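Long-range contact in inositol monophosphatase family protein (Staphylococcus aureus, PDB 5J16), which probably hydrolyses myo-inositol monophosphates to inositol and phosphate at a metal-binding active site, like related inositol monophosphatases: residues 89-94 and 213-218. Sequence-based numbering, arbitrary orientation.
Sequences VVDPID and QPWDFA. With CA (calcium ion), chain E; CA (calcium ion), chain F; IPD (D-myo-inositol-1-phosphate), chain G.
D91, D94 and D216 meet through a calcium ion (chain E) that each of them binds with one carboxylate oxygen. D216 OD2 lies 2.1 Å from the metal and D91 OD2 2.2 Å, while D94 OD1 completes the protein's share. O1 and O9 of D-myo-inositol-1-phosphate and a water add three more ligands. The carboxylates of D91 and D216 have their planes turned 50° apart, and their OD2 atoms sit side by side on the metal, 2.7 Å apart, a contact made tolerable by the shared cation and not a hydrogen bond. With CG of D91 anti to its N (chi1 -165°), the carboxylate bridges both metals: OD1 binds the second calcium (chain F) at 2.4 Å, where I93 O, E73 and phosphate O9 also coordinate.

Hydrogen bonds set the first-shell groups. Q213 N donates to the anti side of D216 OD1, 28° out of the carboxylate plane, leaving OD2 on the calcium, and D94 OD2 is held by S191 and A193. D94 OD1 also accepts a 2.7 Å bond from inositol O2. A second water donates to both V89 O and W215 O, tying strand 86-91 to the first turn of helix 214-225.

Apolar contacts centre on V89, whose CG2 reaches A218 CB at 3.3 Å and also meets the CB atoms of P214 and W215. Beside the metal site, the W215 ring turns its edge to D91 OD2 and NE1 donates weakly to the calcium-bound water.

The DPxD sequence of 91-94 and the WD pair at 215-216 are signature elements of inositol monophosphatases. Three crowded carboxylates would be expected to repel one another without a cation; calcium probably offsets that charge. Since O1 links phosphate to inositol, a metal here, normally magnesium in this family, could stabilise the leaving alkoxide; calcium occupies the site in this structure.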
loop_
_atom_site.group_PDB
_atom_site.type_symbol
_atom_site.label_atom_id
_atom_site.label_comp_id
_atom_site.label_asym_id
_atom_site.label_seq_id
_atom_site.Cartn_x
_atom_site.Cartn_y
_atom_site.Cartn_z
ATOM N N VAL A 89 6.039 18.014 17.601
ATOM C CA VAL A 89 6.813 16.827 17.215
ATOM C C VAL A 89 6.525 16.565 15.744
ATOM O O VAL A 89 5.450 16.158 15.372
ATOM C CB VAL A 89 6.746 15.663 18.281
ATOM C CG1 VAL A 89 5.635 15.810 19.310
ATOM C CG2 VAL A 89 6.817 14.290 17.696
ATOM N N VAL A 90 7.506 16.910 14.915
ATOM C CA VAL A 90 7.343 16.991 13.495
ATOM C C VAL A 90 8.237 16.040 12.722
ATOM O O VAL A 90 9.393 15.840 13.012
ATOM C CB VAL A 90 7.320 18.468 12.924
ATOM C CG1 VAL A 90 7.252 19.550 14.001
ATOM C CG2 VAL A 90 8.371 18.762 11.847
ATOM N N ASP A 91 7.609 15.428 11.735
ATOM C CA ASP A 91 8.267 14.689 10.686
ATOM C C ASP A 91 7.871 15.477 9.464
ATOM O O ASP A 91 6.701 15.516 9.116
ATOM C CB ASP A 91 7.736 13.249 10.624
ATOM C CG ASP A 91 8.608 12.336 9.804
ATOM O OD1 ASP A 91 9.430 12.840 9.025
ATOM O OD2 ASP A 91 8.427 11.097 9.939
ATOM N N PRO A 92 8.826 16.178 8.858
ATOM C CA PRO A 92 8.507 16.999 7.675
ATOM C C PRO A 92 8.152 16.198 6.421
ATOM O O PRO A 92 7.357 16.680 5.633
ATOM C CB PRO A 92 9.786 17.810 7.464
ATOM C CG PRO A 92 10.860 16.966 8.071
ATOM C CD PRO A 92 10.219 16.381 9.301
ATOM N N ILE A 93 8.748 15.019 6.212
ATOM C CA ILE A 93 8.319 14.090 5.134
ATOM C C ILE A 93 8.398 12.684 5.710
ATOM O O ILE A 93 9.489 12.137 5.828
ATOM C CB ILE A 93 9.196 14.141 3.829
ATOM C CG1 ILE A 93 8.937 15.421 3.011
ATOM C CG2 ILE A 93 8.899 12.960 2.901
ATOM C CD1 ILE A 93 9.918 16.540 3.266
ATOM N N ASP A 94 7.237 12.127 6.078
ATOM C CA ASP A 94 7.135 10.745 6.445
ATOM C C ASP A 94 6.844 9.977 5.178
ATOM O O ASP A 94 5.876 10.246 4.512
ATOM C CB ASP A 94 6.065 10.505 7.498
ATOM C CG ASP A 94 6.109 9.067 8.066
ATOM O OD1 ASP A 94 7.210 8.609 8.485
ATOM O OD2 ASP A 94 5.065 8.381 8.048
ATOM N N GLN A 213 10.006 6.329 15.685
ATOM C CA GLN A 213 10.346 7.488 16.508
ATOM C C GLN A 213 9.077 8.313 16.865
ATOM O O GLN A 213 8.032 8.194 16.167
ATOM C CB GLN A 213 11.361 8.341 15.785
ATOM C CG GLN A 213 12.730 7.677 15.579
ATOM C CD GLN A 213 13.576 7.543 16.847
ATOM O OE1 GLN A 213 14.348 6.600 16.951
ATOM N NE2 GLN A 213 13.419 8.448 17.819
ATOM N N PRO A 214 9.134 9.115 17.968
ATOM C CA PRO A 214 7.997 9.955 18.320
ATOM C C PRO A 214 7.425 10.801 17.168
ATOM O O PRO A 214 6.223 10.983 17.109
ATOM C CB PRO A 214 8.570 10.887 19.394
ATOM C CG PRO A 214 9.702 10.162 19.983
ATOM C CD PRO A 214 10.301 9.435 18.805
ATOM N N TRP A 215 8.270 11.338 16.288
ATOM C CA TRP A 215 7.778 12.143 15.134
ATOM C C TRP A 215 6.921 11.343 14.128
ATOM O O TRP A 215 6.091 11.923 13.413
ATOM C CB TRP A 215 8.906 12.912 14.424
ATOM C CG TRP A 215 10.183 12.137 14.190
ATOM C CD1 TRP A 215 10.448 11.305 13.152
ATOM C CD2 TRP A 215 11.350 12.119 15.032
ATOM N NE1 TRP A 215 11.698 10.749 13.289
ATOM C CE2 TRP A 215 12.284 11.236 14.428
ATOM C CE3 TRP A 215 11.686 12.739 16.257
ATOM C CZ2 TRP A 215 13.559 10.970 14.991
ATOM C CZ3 TRP A 215 12.936 12.470 16.832
ATOM C CH2 TRP A 215 13.863 11.594 16.195
ATOM N N ASP A 216 7.110 10.033 14.077
ATOM C CA ASP A 216 6.322 9.168 13.172
ATOM C C ASP A 216 4.898 8.914 13.690
ATOM O O ASP A 216 3.981 8.703 12.889
ATOM C CB ASP A 216 7.016 7.787 12.939
ATOM C CG ASP A 216 8.383 7.889 12.211
ATOM O OD1 ASP A 216 9.336 7.134 12.637
ATOM O OD2 ASP A 216 8.495 8.688 11.228
ATOM N N PHE A 217 4.702 8.891 15.001
ATOM C CA PHE A 217 3.362 8.589 15.525
ATOM C C PHE A 217 2.679 9.733 16.244
ATOM O O PHE A 217 1.463 9.661 16.454
ATOM C CB PHE A 217 3.342 7.331 16.418
ATOM C CG PHE A 217 4.279 7.372 17.612
ATOM C CD1 PHE A 217 3.908 8.012 18.792
ATOM C CD2 PHE A 217 5.483 6.712 17.582
ATOM C CE1 PHE A 217 4.747 8.047 19.889
ATOM C CE2 PHE A 217 6.319 6.721 18.669
ATOM C CZ PHE A 217 5.950 7.387 19.831
ATOM N N ALA A 218 3.432 10.766 16.648
ATOM C CA ALA A 218 2.868 11.799 17.484
ATOM C C ALA A 218 1.572 12.399 16.936
ATOM O O ALA A 218 0.588 12.510 17.665
ATOM C CB ALA A 218 3.885 12.879 17.760
HETATM CA CA CA E . 9.328 9.154 9.378
HETATM CA CA CA F . 11.246 12.087 7.592
HETATM C C1 IPD G . 9.886 5.938 7.805
HETATM C C2 IPD G . 8.472 5.647 7.335
HETATM C C3 IPD G . 8.437 4.134 6.969
HETATM C C4 IPD G . 8.694 3.251 8.189
HETATM C C5 IPD G . 10.041 3.578 8.842
HETATM C C6 IPD G . 10.188 5.129 9.110
HETATM P P1 IPD G . 10.890 8.316 6.940
HETATM O O1 IPD G . 10.115 7.319 8.029
HETATM O O2 IPD G . 7.503 5.960 8.375
HETATM O O3 IPD G . 7.223 3.744 6.372
HETATM O O4 IPD G . 8.792 1.915 7.770
HETATM O O5 IPD G . 10.083 2.817 10.059
HETATM O O6 IPD G . 11.504 5.415 9.510
HETATM O O7 IPD G . 12.375 8.104 6.809
HETATM O O8 IPD G . 10.142 8.076 5.511
HETATM O O9 IPD G . 10.464 9.815 7.459
HETATM O O HOH W 1 4.373 13.698 14.436
HETATM O O HOH W 2 11.339 9.104 10.720
#